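Local coordinates for protein ribokinase, putative (Burkholderia thailandensis, PDB 3B1Q) that binds inosine and adenine nucleotides and, as a pfkB-family (ribokinase-like) enzyme, probably phosphorylates nucleosides, at residues D63-G68 with A133-L138; P96-A101 with P119-Q124; F165-G170 with T187-N192; A242-D247 with K283-G288. One frame throughout, in Å; residues are numbered along the deposited sequence.

Interaction 1: residues D63-G68 with A133-L138; sequences DARMMG and AKDIKL
Arg-65 and Met-67 meet Ile-136, Asp-135 and Ala-133 in a light surface contact on the large, mostly parallel sheet of this ribokinase-like fold, where the strand 64-71 is overlain by the loop that leads into strand 138-141. The two backbones stay well apart, so side chains do nearly all the bridging. Strand 3-6 lies between strands 64-71 and 138-141 in the sheet, and its Leu-4 touches Met-67, Ala-133 and Ile-136. At the inner end the methyl CE of Met-67 comes to 4.4 Å from CB of Ala-133; Tyr-91 of strand 88-95 touches both residues. Further out, the aliphatic part of Arg-65 takes over, its CG lying 4.3 Å from CD1 of Ile-136. The arginine chain bends at chi2 (-67°), and its guanidinium is clamped side-on by Asp-63 of the same segment, NE to OD1 and NH2 to OD2, which fixes its rotation. Asp-135 is a looser electrostatic neighbour: the carboxylate plane is turned 40° from that of the guanidinium, its oxygen lies well out of the guanidinium plane, and no N-H points at it. OD2 of Asp-135 stops 4.1 Å from NH2 of Arg-65.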
loop_
_atom_site.group_PDB
_atom_site.type_symbol
_atom_site.label_atom_id
_atom_site.label_comp_id
_atom_site.label_asym_id
_atom_site.label_seq_id
_atom_site.Cartn_x
_atom_site.Cartn_y
_atom_site.Cartn_z
ATOM N N ASP A 63 -6.300 26.489 21.101
ATOM C CA ASP A 63 -4.989 26.185 21.715
ATOM C C ASP A 63 -4.965 24.657 21.769
ATOM O O ASP A 63 -5.528 24.098 22.701
ATOM C CB ASP A 63 -4.917 26.813 23.141
ATOM C CG ASP A 63 -3.571 26.543 23.849
ATOM O OD1 ASP A 63 -2.748 25.846 23.227
ATOM O OD2 ASP A 63 -3.398 26.964 25.024
ATOM N N ALA A 64 -4.317 24.032 20.794
ATOM C CA ALA A 64 -4.391 22.578 20.574
ATOM C C ALA A 64 -3.131 21.980 21.165
ATOM O O ALA A 64 -2.016 22.376 20.827
ATOM C CB ALA A 64 -4.484 22.273 19.073
ATOM N N ARG A 65 -3.286 20.989 22.046
ATOM C CA ARG A 65 -2.094 20.336 22.573
ATOM C C ARG A 65 -2.134 18.891 22.131
ATOM O O ARG A 65 -2.897 18.065 22.636
ATOM C CB ARG A 65 -2.068 20.381 24.083
ATOM C CG ARG A 65 -2.214 21.821 24.709
ATOM C CD ARG A 65 -1.025 22.712 24.415
ATOM N NE ARG A 65 -1.324 24.071 24.955
ATOM C CZ ARG A 65 -1.248 24.460 26.229
ATOM N NH1 ARG A 65 -0.788 23.665 27.189
ATOM N NH2 ARG A 65 -1.598 25.692 26.559
ATOM N N MET A 66 -1.305 18.559 21.165
ATOM C CA MET A 66 -1.282 17.165 20.659
ATOM C C MET A 66 -0.643 16.192 21.655
ATOM O O MET A 66 0.415 16.482 22.290
ATOM C CB MET A 66 -0.430 17.151 19.366
ATOM C CG MET A 66 -1.103 17.750 18.162
ATOM S SD MET A 66 0.099 17.928 16.776
ATOM C CE MET A 66 0.517 16.287 16.671
ATOM N N MET A 67 -1.258 15.000 21.751
ATOM C CA MET A 67 -0.722 13.965 22.640
ATOM C C MET A 67 -0.642 12.731 21.767
ATOM O O MET A 67 -1.698 12.219 21.295
ATOM C CB MET A 67 -1.613 13.764 23.875
ATOM C CG MET A 67 -1.166 12.569 24.700
ATOM S SD MET A 67 -1.880 12.395 26.345
ATOM C CE MET A 67 -0.955 13.579 27.310
ATOM N N GLY A 68 0.594 12.326 21.444
ATOM C CA GLY A 68 0.737 11.152 20.607
ATOM C C GLY A 68 2.227 10.790 20.517
ATOM O O GLY A 68 3.037 11.489 21.100
ATOM N N ALA A 133 -1.832 15.875 31.834
ATOM C CA ALA A 133 -1.825 17.131 31.065
ATOM C C ALA A 133 -2.480 18.293 31.827
ATOM O O ALA A 133 -3.592 18.161 32.348
ATOM C CB ALA A 133 -2.476 16.952 29.718
ATOM N N LYS A 134 -1.801 19.429 31.864
ATOM C CA LYS A 134 -2.265 20.568 32.656
ATOM C C LYS A 134 -3.090 21.579 31.817
ATOM O O LYS A 134 -2.927 21.664 30.569
ATOM C CB LYS A 134 -1.047 21.239 33.352
ATOM C CG LYS A 134 -0.858 20.766 34.821
ATOM C CD LYS A 134 0.016 21.723 35.667
ATOM C CE LYS A 134 -0.594 21.904 37.064
ATOM N NZ LYS A 134 0.352 22.359 38.156
ATOM N N ASP A 135 -3.976 22.325 32.493
ATOM C CA ASP A 135 -4.742 23.413 31.853
ATOM C C ASP A 135 -5.695 22.907 30.739
ATOM O O ASP A 135 -6.031 23.628 29.792
ATOM C CB ASP A 135 -3.748 24.435 31.259
ATOM C CG ASP A 135 -4.415 25.746 30.851
ATOM O OD1 ASP A 135 -5.275 26.243 31.636
ATOM O OD2 ASP A 135 -4.085 26.275 29.749
ATOM N N ILE A 136 -6.087 21.642 30.820
ATOM C CA ILE A 136 -6.926 21.055 29.753
ATOM C C ILE A 136 -8.392 21.173 30.128
ATOM O O ILE A 136 -8.829 20.762 31.216
ATOM C CB ILE A 136 -6.548 19.569 29.521
ATOM C CG1 ILE A 136 -5.079 19.426 29.105
ATOM C CG2 ILE A 136 -7.487 18.909 28.482
ATOM C CD1 ILE A 136 -4.687 20.214 27.795
ATOM N N LYS A 137 -9.143 21.798 29.253
ATOM C CA LYS A 137 -10.567 22.030 29.480
ATOM C C LYS A 137 -11.470 21.144 28.645
ATOM O O LYS A 137 -12.653 21.033 28.990
ATOM C CB LYS A 137 -10.960 23.504 29.223
ATOM C CG LYS A 137 -10.136 24.481 30.074
ATOM C CD LYS A 137 -10.319 24.248 31.571
ATOM C CE LYS A 137 -9.981 25.487 32.385
ATOM N NZ LYS A 137 -10.350 25.251 33.818
ATOM N N LEU A 138 -10.927 20.550 27.588
ATOM C CA LEU A 138 -11.676 19.702 26.637
ATOM C C LEU A 138 -10.677 18.785 25.941
ATOM O O LEU A 138 -9.485 19.091 25.898
ATOM C CB LEU A 138 -12.385 20.603 25.622
ATOM C CG LEU A 138 -13.177 19.931 24.489
ATOM C CD1 LEU A 138 -14.438 19.209 25.070
ATOM C CD2 LEU A 138 -13.625 21.048 23.538
#

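Interaction 2: residues P96-A101 with P119-Q124; sequences PDTYSA and PGAMMQ. With NOS (inosine), chain G.
Beside the inosine pocket, the turn that follows strand 113-118 packs against the segment leading into strand 101-108, with Thr-98, Tyr-99 and Ala-101 meeting Gly-120, Ala-121 and Pro-119. One backbone bond ties the two: N of Ala-121 gives its hydrogen to O of Tyr-99 at 2.8 Å, almost end-on to the carbonyl (C=O...N 165°). The same oxygen lies 3.4 Å from CA of Gly-120, a close CA-H...O contact; the positive phi of Gly-120 by itself favours glycine. Thr-98 turns CG2 anti to its backbone N, which lays this methyl 3.6 Å from CB of Ala-121, while OG1 bonds back to O of Pro-96. Further along, CB of Ala-101 presses to 3.2 Å from O of Pro-119. Met-122, within the 3-10 turn 121-123, carries the contact into the site: its SD is 3.7 Å from C2 of the inosine base, and its side chain also touches Ser-8 and Phe-117. OG of Ser-100 bonds Asp-74 and N of Gly-71. Leu-95 of strand 88-95 packs on Ala-121, Ala-10 of strand 10-17 on Ala-101, and Val-39 of the second subunit on Pro-119.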
loop_
_atom_site.group_PDB
_atom_site.type_symbol
_atom_site.label_atom_id
_atom_site.label_comp_id
_atom_site.label_asym_id
_atom_site.label_seq_id
_atom_site.Cartn_x
_atom_site.Cartn_y
_atom_site.Cartn_z
ATOM N N PRO A 96 12.914 6.384 20.848
ATOM C CA PRO A 96 14.176 6.019 20.217
ATOM C C PRO A 96 14.070 4.741 19.372
ATOM O O PRO A 96 13.301 3.826 19.731
ATOM C CB PRO A 96 15.111 5.743 21.424
ATOM C CG PRO A 96 14.553 6.691 22.531
ATOM C CD PRO A 96 13.037 6.575 22.319
ATOM N N ASP A 97 14.831 4.738 18.273
ATOM C CA ASP A 97 15.056 3.483 17.504
ATOM C C ASP A 97 13.749 2.944 16.891
ATOM O O ASP A 97 13.619 1.710 16.687
ATOM C CB ASP A 97 15.642 2.388 18.406
ATOM C CG ASP A 97 16.939 2.810 19.124
ATOM O OD1 ASP A 97 17.087 2.343 20.273
ATOM O OD2 ASP A 97 17.726 3.578 18.528
ATOM N N THR A 98 12.777 3.814 16.665
ATOM C CA THR A 98 11.393 3.446 16.250
ATOM C C THR A 98 11.031 4.283 15.044
ATOM O O THR A 98 11.465 5.420 14.901
ATOM C CB THR A 98 10.386 3.734 17.433
ATOM O OG1 THR A 98 10.814 2.899 18.553
ATOM C CG2 THR A 98 8.960 3.309 17.137
ATOM N N TYR A 99 10.209 3.724 14.154
ATOM C CA TYR A 99 9.696 4.509 13.036
ATOM C C TYR A 99 8.348 5.129 13.347
ATOM O O TYR A 99 7.564 4.501 14.080
ATOM C CB TYR A 99 9.497 3.592 11.830
ATOM C CG TYR A 99 10.807 3.138 11.213
ATOM C CD1 TYR A 99 11.376 3.869 10.172
ATOM C CD2 TYR A 99 11.426 1.926 11.599
ATOM C CE1 TYR A 99 12.588 3.462 9.576
ATOM C CE2 TYR A 99 12.629 1.507 10.999
ATOM C CZ TYR A 99 13.175 2.277 9.969
ATOM O OH TYR A 99 14.332 1.890 9.372
ATOM N N SER A 100 8.061 6.314 12.789
ATOM C CA SER A 100 6.756 6.936 12.936
ATOM C C SER A 100 5.743 6.176 12.100
ATOM O O SER A 100 6.117 5.541 11.112
ATOM C CB SER A 100 6.789 8.415 12.504
ATOM O OG SER A 100 7.837 9.139 13.227
ATOM N N ALA A 101 4.476 6.280 12.514
ATOM C CA ALA A 101 3.356 5.673 11.761
ATOM C C ALA A 101 3.339 6.195 10.322
ATOM O O ALA A 101 3.655 7.351 10.075
ATOM C CB ALA A 101 2.068 6.015 12.459
ATOM N N PRO A 119 1.595 1.072 12.031
ATOM C CA PRO A 119 1.501 1.958 13.185
ATOM C C PRO A 119 2.851 2.439 13.754
ATOM O O PRO A 119 2.909 3.534 14.354
ATOM C CB PRO A 119 0.791 1.107 14.215
ATOM C CG PRO A 119 0.963 -0.369 13.731
ATOM C CD PRO A 119 1.057 -0.287 12.271
ATOM N N GLY A 120 3.880 1.595 13.643
ATOM C CA GLY A 120 5.222 2.032 14.176
ATOM C C GLY A 120 5.068 2.546 15.627
ATOM O O GLY A 120 4.469 1.869 16.459
ATOM N N ALA A 121 5.583 3.737 15.917
ATOM C CA ALA A 121 5.521 4.283 17.309
ATOM C C ALA A 121 4.119 4.449 17.871
ATOM O O ALA A 121 3.959 4.544 19.104
ATOM C CB ALA A 121 6.257 5.675 17.361
ATOM N N MET A 122 3.090 4.512 17.028
ATOM C CA MET A 122 1.748 4.577 17.533
ATOM C C MET A 122 1.401 3.437 18.485
ATOM O O MET A 122 0.593 3.643 19.389
ATOM C CB MET A 122 0.756 4.627 16.355
ATOM C CG MET A 122 -0.659 4.958 16.830
ATOM S SD MET A 122 -1.935 4.820 15.520
ATOM C CE MET A 122 -2.191 3.051 15.464
ATOM N N MET A 123 2.009 2.256 18.273
ATOM C CA MET A 123 1.723 1.085 19.115
ATOM C C MET A 123 2.136 1.303 20.567
ATOM O O MET A 123 1.732 0.538 21.446
ATOM C CB MET A 123 2.385 -0.155 18.539
ATOM C CG MET A 123 1.869 -0.527 17.158
ATOM S SD MET A 123 0.062 -0.708 17.181
ATOM C CE MET A 123 -0.176 -2.331 17.922
ATOM N N GLN A 124 2.925 2.357 20.803
ATOM C CA GLN A 124 3.407 2.709 22.152
ATOM C C GLN A 124 2.706 3.957 22.656
ATOM O O GLN A 124 3.190 4.586 23.585
ATOM C CB GLN A 124 4.953 2.896 22.177
ATOM C CG GLN A 124 5.628 1.590 22.005
ATOM C CD GLN A 124 5.222 0.614 23.067
ATOM O OE1 GLN A 124 4.836 -0.513 22.762
ATOM N NE2 GLN A 124 5.284 1.035 24.333
HETATM N N9 NOS G . -5.082 6.933 10.011
HETATM C C4 NOS G . -5.045 6.292 11.174
HETATM N N3 NOS G . -4.748 6.647 12.456
HETATM C C2 NOS G . -4.814 5.747 13.450
HETATM N N1 NOS G . -5.159 4.462 13.213
HETATM C C6 NOS G . -5.438 4.006 11.963
HETATM O O6 NOS G . -5.763 2.742 11.724
HETATM C C5 NOS G . -5.409 4.914 10.834
HETATM N N7 NOS G . -5.658 4.864 9.518
HETATM C C8 NOS G . -5.452 6.104 9.027
HETATM C "C5'" NOS G . -7.363 10.717 8.474
HETATM O "O5'" NOS G . -8.317 10.896 9.568
HETATM C "C4'" NOS G . -6.065 10.260 9.156
HETATM O "O4'" NOS G . -6.167 8.899 9.706
HETATM C "C1'" NOS G . -4.846 8.404 9.914
HETATM C "C2'" NOS G . -4.121 8.875 8.665
HETATM O "O2'" NOS G . -2.757 9.059 9.049
HETATM C "C3'" NOS G . -4.867 10.111 8.205
HETATM O "O3'" NOS G . -4.051 11.299 8.146
#

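Interaction 3: residues F165-G170 with T187-N192; sequences FDPGQG and TYIAVN. With NOS (inosine), chain G.
Phe-165 runs alongside Ile-189, the two side chains pointing the same way from neighbouring strands. CB of Phe-165 lies 3.8 Å from O of Tyr-188; with CG anti to the backbone N (chi1 174°), the ring reaches out beside Ile-189, CD2 coming to 4.1 Å from the methyl CD1 of that residue. CD of Pro-167 covers one face of the ring, offset toward the rim, while Leu-179 and Ser-182 of helix 176-185 add further packing. The backbones pair as parallel strands of a beta-alpha-beta unit, 163-165 and 188-192 joined through helix 176-185, within the large sheet of the ribokinase fold. N of Phe-165 donates to O of Tyr-188 at 2.8 Å, and its O accepts from N of Ala-190 at 3.1 Å. Beyond this pair the first segment leaves the sheet, and a water fills in: it lies within bonding distance of O of Ala-190 and OD1 of Asp-166 and accepts from N of Gly-168. That same OD1 has its salt bridge with Arg-256 of helix 251-264. Past Pro-167, whose CG touches CG1 of Val-191, the chain reaches the inosine site. There Gln-169 bends at chi2 and follows the nucleoside atom by atom: CB lies 3.4 Å from O6 of inosine, CG and CD come to 3.7 and 3.8 Å from its N7, and NE2 ends 3.2 Å from O4' of the ribose.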
loop_
_atom_site.group_PDB
_atom_site.type_symbol
_atom_site.label_atom_id
_atom_site.label_comp_id
_atom_site.label_asym_id
_atom_site.label_seq_id
_atom_site.Cartn_x
_atom_site.Cartn_y
_atom_site.Cartn_z
ATOM N N PHE A 165 -15.224 11.054 22.165
ATOM C CA PHE A 165 -14.655 9.763 21.831
ATOM C C PHE A 165 -14.856 9.560 20.359
ATOM O O PHE A 165 -15.983 9.656 19.853
ATOM C CB PHE A 165 -15.390 8.663 22.650
ATOM C CG PHE A 165 -14.987 7.259 22.295
ATOM C CD1 PHE A 165 -13.648 6.846 22.411
ATOM C CD2 PHE A 165 -15.939 6.355 21.908
ATOM C CE1 PHE A 165 -13.278 5.495 22.119
ATOM C CE2 PHE A 165 -15.576 5.035 21.630
ATOM C CZ PHE A 165 -14.264 4.629 21.732
ATOM N N ASP A 166 -13.759 9.279 19.668
ATOM C CA ASP A 166 -13.721 9.334 18.195
ATOM C C ASP A 166 -12.984 8.030 17.740
ATOM O O ASP A 166 -11.816 8.047 17.343
ATOM C CB ASP A 166 -13.015 10.635 17.790
ATOM C CG ASP A 166 -12.665 10.718 16.317
ATOM O OD1 ASP A 166 -13.322 10.087 15.466
ATOM O OD2 ASP A 166 -11.676 11.452 16.056
ATOM N N PRO A 167 -13.642 6.905 17.849
ATOM C CA PRO A 167 -12.914 5.655 17.611
ATOM C C PRO A 167 -12.379 5.443 16.186
ATOM O O PRO A 167 -11.288 4.871 16.019
ATOM C CB PRO A 167 -13.892 4.579 18.035
ATOM C CG PRO A 167 -15.299 5.216 17.820
ATOM C CD PRO A 167 -15.046 6.671 18.258
ATOM N N GLY A 168 -13.143 5.913 15.204
ATOM C CA GLY A 168 -12.696 5.950 13.823
ATOM C C GLY A 168 -12.133 4.634 13.348
ATOM O O GLY A 168 -12.733 3.579 13.546
ATOM N N GLN A 169 -10.930 4.718 12.720
ATOM C CA GLN A 169 -10.198 3.524 12.241
ATOM C C GLN A 169 -9.783 2.539 13.332
ATOM O O GLN A 169 -9.500 1.368 13.040
ATOM C CB GLN A 169 -8.939 3.976 11.475
ATOM C CG GLN A 169 -9.257 4.740 10.220
ATOM C CD GLN A 169 -9.132 6.226 10.434
ATOM O OE1 GLN A 169 -9.364 6.713 11.537
ATOM N NE2 GLN A 169 -8.744 6.975 9.381
ATOM N N GLY A 170 -9.782 3.007 14.578
ATOM C CA GLY A 170 -9.612 2.137 15.729
ATOM C C GLY A 170 -10.762 1.226 16.118
ATOM O O GLY A 170 -10.571 0.298 16.900
ATOM N N THR A 187 -18.027 12.234 26.882
ATOM C CA THR A 187 -19.048 13.303 26.916
ATOM C C THR A 187 -19.709 13.475 25.561
ATOM O O THR A 187 -20.850 13.922 25.490
ATOM C CB THR A 187 -18.367 14.662 27.235
ATOM O OG1 THR A 187 -17.516 14.440 28.382
ATOM C CG2 THR A 187 -19.423 15.725 27.618
ATOM N N TYR A 188 -18.987 13.138 24.492
ATOM C CA TYR A 188 -19.595 13.215 23.151
ATOM C C TYR A 188 -19.026 12.047 22.367
ATOM O O TYR A 188 -17.909 11.543 22.694
ATOM C CB TYR A 188 -19.158 14.485 22.395
ATOM C CG TYR A 188 -19.116 15.737 23.231
ATOM C CD1 TYR A 188 -17.942 16.081 23.907
ATOM C CD2 TYR A 188 -20.287 16.514 23.447
ATOM C CE1 TYR A 188 -17.905 17.230 24.725
ATOM C CE2 TYR A 188 -20.257 17.670 24.294
ATOM C CZ TYR A 188 -19.029 17.985 24.917
ATOM O OH TYR A 188 -18.963 19.106 25.729
ATOM N N ILE A 189 -19.700 11.654 21.283
ATOM C CA ILE A 189 -19.111 10.675 20.368
ATOM C C ILE A 189 -19.267 11.228 18.938
ATOM O O ILE A 189 -20.349 11.763 18.606
ATOM C CB ILE A 189 -19.707 9.199 20.510
ATOM C CG1 ILE A 189 -19.281 8.327 19.316
ATOM C CG2 ILE A 189 -21.167 9.177 20.682
ATOM C CD1 ILE A 189 -19.334 6.819 19.595
ATOM N N ALA A 190 -18.204 11.084 18.145
ATOM C CA ALA A 190 -18.217 11.497 16.734
ATOM C C ALA A 190 -17.830 10.298 15.897
ATOM O O ALA A 190 -16.826 9.620 16.170
ATOM C CB ALA A 190 -17.283 12.611 16.474
ATOM N N VAL A 191 -18.644 10.043 14.886
ATOM C CA VAL A 191 -18.407 8.927 13.960
ATOM C C VAL A 191 -18.914 9.327 12.584
ATOM O O VAL A 191 -19.791 10.224 12.490
ATOM C CB VAL A 191 -19.173 7.641 14.415
ATOM C CG1 VAL A 191 -18.435 6.984 15.633
ATOM C CG2 VAL A 191 -20.699 7.892 14.665
ATOM N N ASN A 192 -18.483 8.630 11.524
ATOM C CA ASN A 192 -19.238 8.770 10.256
ATOM C C ASN A 192 -20.464 7.844 10.205
ATOM O O ASN A 192 -20.721 7.049 11.142
ATOM C CB ASN A 192 -18.329 8.638 9.012
ATOM C CG ASN A 192 -17.771 7.195 8.828
ATOM O OD1 ASN A 192 -18.429 6.216 9.121
ATOM N ND2 ASN A 192 -16.483 7.100 8.385
HETATM N N9 NOS G . -5.082 6.933 10.011
HETATM C C4 NOS G . -5.045 6.292 11.174
HETATM N N3 NOS G . -4.748 6.647 12.456
HETATM C C2 NOS G . -4.814 5.747 13.450
HETATM N N1 NOS G . -5.159 4.462 13.213
HETATM C C6 NOS G . -5.438 4.006 11.963
HETATM O O6 NOS G . -5.763 2.742 11.724
HETATM C C5 NOS G . -5.409 4.914 10.834
HETATM N N7 NOS G . -5.658 4.864 9.518
HETATM C C8 NOS G . -5.452 6.104 9.027
HETATM C "C5'" NOS G . -7.363 10.717 8.474
HETATM O "O5'" NOS G . -8.317 10.896 9.568
HETATM C "C4'" NOS G . -6.065 10.260 9.156
HETATM O "O4'" NOS G . -6.167 8.899 9.706
HETATM C "C1'" NOS G . -4.846 8.404 9.914
HETATM C "C2'" NOS G . -4.121 8.875 8.665
HETATM O "O2'" NOS G . -2.757 9.059 9.049
HETATM C "C3'" NOS G . -4.867 10.111 8.205
HETATM O "O3'" NOS G . -4.051 11.299 8.146
HETATM O O HOH W 1 -15.077 8.134 15.052
#

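Interaction 4: residues A242-D247 with K283-G288; sequences AERVID and KIAHQG. With ACT (acetate ion), chain H.
Asp-247, Lys-283 and Ala-285 are buried where the loop 242-247 closes on Ile-284 at the end of helix 269-284, and the contact is tightest there. O of Ile-284 is gripped by two successive amides, N of Ile-246 at 2.8 Å and N of Asp-247 at 3.2 Å. Asp-247 uses the anti lone pair of OD2 to take the N-H of Gly-288 at 2.6 Å, and Thr-249 holds its OD1. Lys-283, folded at chi2 and chi3, swings NZ back to O of Asp-247 at 2.8 Å; the same ammonium also binds O of His-286 and O of Gly-288, so it ties the turn after the helix to the facing loop. Apolar contacts join CB of Ala-242 to CG2 of Ile-284, and CG1 of Val-245 to CD1 of Ile-284.

The side formed by Arg-244, Val-245 and Ile-246 faces solvent. Arg-244 still makes a short, firm grip there: NE, at 2.6 Å, and NH2 both bond O of Ala-285, which lies in the guanidinium plane. The imidazole of His-286 crosses the guanidinium, planes 64° apart, and bonds through ND1 to an acetate, probably from the crystallisation liquor, that also takes N of Gln-287. The methyl CG2 of Ile-246 packs 3.3 Å from the amide carbon CD of Gln-287. Inward, Cys-251 and Ala-254 of helix 251-264 pack against Lys-283, while Arg-43 and Glu-45 of strand 42-47 touch Gln-287.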
loop_
_atom_site.group_PDB
_atom_site.type_symbol
_atom_site.label_atom_id
_atom_site.label_comp_id
_atom_site.label_asym_id
_atom_site.label_seq_id
_atom_site.Cartn_x
_atom_site.Cartn_y
_atom_site.Cartn_z
ATOM N N ALA A 242 -18.461 22.329 -1.793
ATOM C CA ALA A 242 -16.993 22.512 -1.983
ATOM C C ALA A 242 -16.662 23.356 -3.208
ATOM O O ALA A 242 -17.310 23.272 -4.251
ATOM C CB ALA A 242 -16.290 21.212 -2.060
ATOM N N GLU A 243 -15.559 24.104 -3.116
ATOM C CA GLU A 243 -15.144 24.880 -4.293
ATOM C C GLU A 243 -14.532 23.977 -5.375
ATOM O O GLU A 243 -14.569 24.311 -6.541
ATOM C CB GLU A 243 -14.183 26.023 -3.857
ATOM C CG GLU A 243 -15.010 27.242 -3.352
ATOM C CD GLU A 243 -14.188 28.265 -2.540
ATOM O OE1 GLU A 243 -12.971 28.032 -2.249
ATOM O OE2 GLU A 243 -14.793 29.337 -2.263
ATOM N N ARG A 244 -13.918 22.878 -4.959
ATOM C CA ARG A 244 -13.461 21.830 -5.900
ATOM C C ARG A 244 -13.273 20.597 -4.991
ATOM O O ARG A 244 -13.254 20.706 -3.786
ATOM C CB ARG A 244 -12.151 22.228 -6.599
ATOM C CG ARG A 244 -11.122 22.635 -5.583
ATOM C CD ARG A 244 -9.848 23.198 -6.255
ATOM N NE ARG A 244 -8.823 23.201 -5.205
ATOM C CZ ARG A 244 -7.725 23.985 -5.164
ATOM N NH1 ARG A 244 -7.551 24.924 -6.097
ATOM N NH2 ARG A 244 -6.844 23.837 -4.181
ATOM N N VAL A 245 -13.250 19.426 -5.604
ATOM C CA VAL A 245 -13.056 18.182 -4.832
ATOM C C VAL A 245 -11.771 17.513 -5.261
ATOM O O VAL A 245 -11.660 17.052 -6.433
ATOM C CB VAL A 245 -14.262 17.222 -5.101
ATOM C CG1 VAL A 245 -14.120 15.971 -4.207
ATOM C CG2 VAL A 245 -15.529 17.930 -4.767
ATOM N N ILE A 246 -10.786 17.527 -4.362
ATOM C CA ILE A 246 -9.440 17.112 -4.722
ATOM C C ILE A 246 -9.104 15.841 -3.927
ATOM O O ILE A 246 -8.575 14.900 -4.502
ATOM C CB ILE A 246 -8.413 18.242 -4.357
ATOM C CG1 ILE A 246 -8.618 19.428 -5.324
ATOM C CG2 ILE A 246 -6.963 17.733 -4.355
ATOM C CD1 ILE A 246 -8.426 19.144 -6.800
ATOM N N ASP A 247 -9.436 15.807 -2.656
ATOM C CA ASP A 247 -8.960 14.699 -1.791
ATOM C C ASP A 247 -9.755 14.625 -0.510
ATOM O O ASP A 247 -9.749 15.554 0.278
ATOM C CB ASP A 247 -7.430 14.901 -1.485
ATOM C CG ASP A 247 -6.830 13.799 -0.563
ATOM O OD1 ASP A 247 -7.406 12.691 -0.478
ATOM O OD2 ASP A 247 -5.719 14.006 -0.050
ATOM N N LYS A 283 -11.426 21.594 3.485
ATOM C CA LYS A 283 -10.388 20.574 3.447
ATOM C C LYS A 283 -10.433 19.824 2.109
ATOM O O LYS A 283 -9.391 19.614 1.489
ATOM C CB LYS A 283 -10.645 19.568 4.587
ATOM C CG LYS A 283 -9.430 18.974 5.197
ATOM C CD LYS A 283 -8.433 18.392 4.154
ATOM C CE LYS A 283 -9.039 17.210 3.284
ATOM N NZ LYS A 283 -8.191 16.980 2.046
ATOM N N ILE A 284 -11.628 19.427 1.695
ATOM C CA ILE A 284 -11.732 18.567 0.510
ATOM C C ILE A 284 -11.192 19.213 -0.790
ATOM O O ILE A 284 -10.860 18.516 -1.730
ATOM C CB ILE A 284 -13.167 18.022 0.349
ATOM C CG1 ILE A 284 -13.076 16.728 -0.473
ATOM C CG2 ILE A 284 -14.028 19.032 -0.411
ATOM C CD1 ILE A 284 -14.391 15.883 -0.408
ATOM N N ALA A 285 -11.091 20.544 -0.809
ATOM C CA ALA A 285 -10.597 21.267 -1.964
ATOM C C ALA A 285 -9.047 21.215 -2.092
ATOM O O ALA A 285 -8.481 21.795 -3.017
ATOM C CB ALA A 285 -11.073 22.715 -1.881
ATOM N N HIS A 286 -8.368 20.487 -1.214
ATOM C CA HIS A 286 -6.923 20.491 -1.179
ATOM C C HIS A 286 -6.384 19.085 -0.977
ATOM O O HIS A 286 -7.034 18.255 -0.378
ATOM C CB HIS A 286 -6.410 21.397 -0.004
ATOM C CG HIS A 286 -6.831 22.811 -0.157
ATOM N ND1 HIS A 286 -6.084 23.732 -0.843
ATOM C CD2 HIS A 286 -7.967 23.441 0.238
ATOM C CE1 HIS A 286 -6.756 24.875 -0.903
ATOM N NE2 HIS A 286 -7.884 24.736 -0.218
ATOM N N GLN A 287 -5.163 18.851 -1.471
ATOM C CA GLN A 287 -4.450 17.547 -1.273
ATOM C C GLN A 287 -3.992 17.261 0.135
ATOM O O GLN A 287 -3.359 18.096 0.806
ATOM C CB GLN A 287 -3.181 17.429 -2.153
ATOM C CG GLN A 287 -3.403 17.456 -3.613
ATOM C CD GLN A 287 -4.053 16.146 -4.179
ATOM O OE1 GLN A 287 -4.269 16.053 -5.392
ATOM N NE2 GLN A 287 -4.312 15.180 -3.333
ATOM N N GLY A 288 -4.235 16.043 0.621
ATOM C CA GLY A 288 -3.767 15.730 1.939
ATOM C C GLY A 288 -4.582 16.368 3.066
ATOM O O GLY A 288 -5.513 17.153 2.841
HETATM C C ACT H . -3.163 21.968 -2.120
HETATM O O ACT H . -4.151 21.317 -2.583
HETATM O OXT ACT H . -3.352 23.113 -1.597
HETATM C CH3 ACT H . -1.791 21.359 -2.203
#

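Overall arrangement
Interactions 1 and 3 both reach the large sheet and touch through Leu-138 and Tyr-188, yet they differ sharply: every residue that touches across 165-170 and 187-192 is buried, and that contact is built on strand-to-strand backbone bonds, while 63-68 with 133-138 is a surface contact carried mainly by side chains. Interaction 2 is also buried but lies out toward the small sheet, relying on one backbone bond and close methyl packing. Interactions 2 and 3 both touch the same inosine, from segments about 7 Å apart at their nearest atoms. Interaction 4, on the opposite side of the chain's centre from interaction 1, is partly buried, has the largest interface of the four and is the richest in hydrogen bonds.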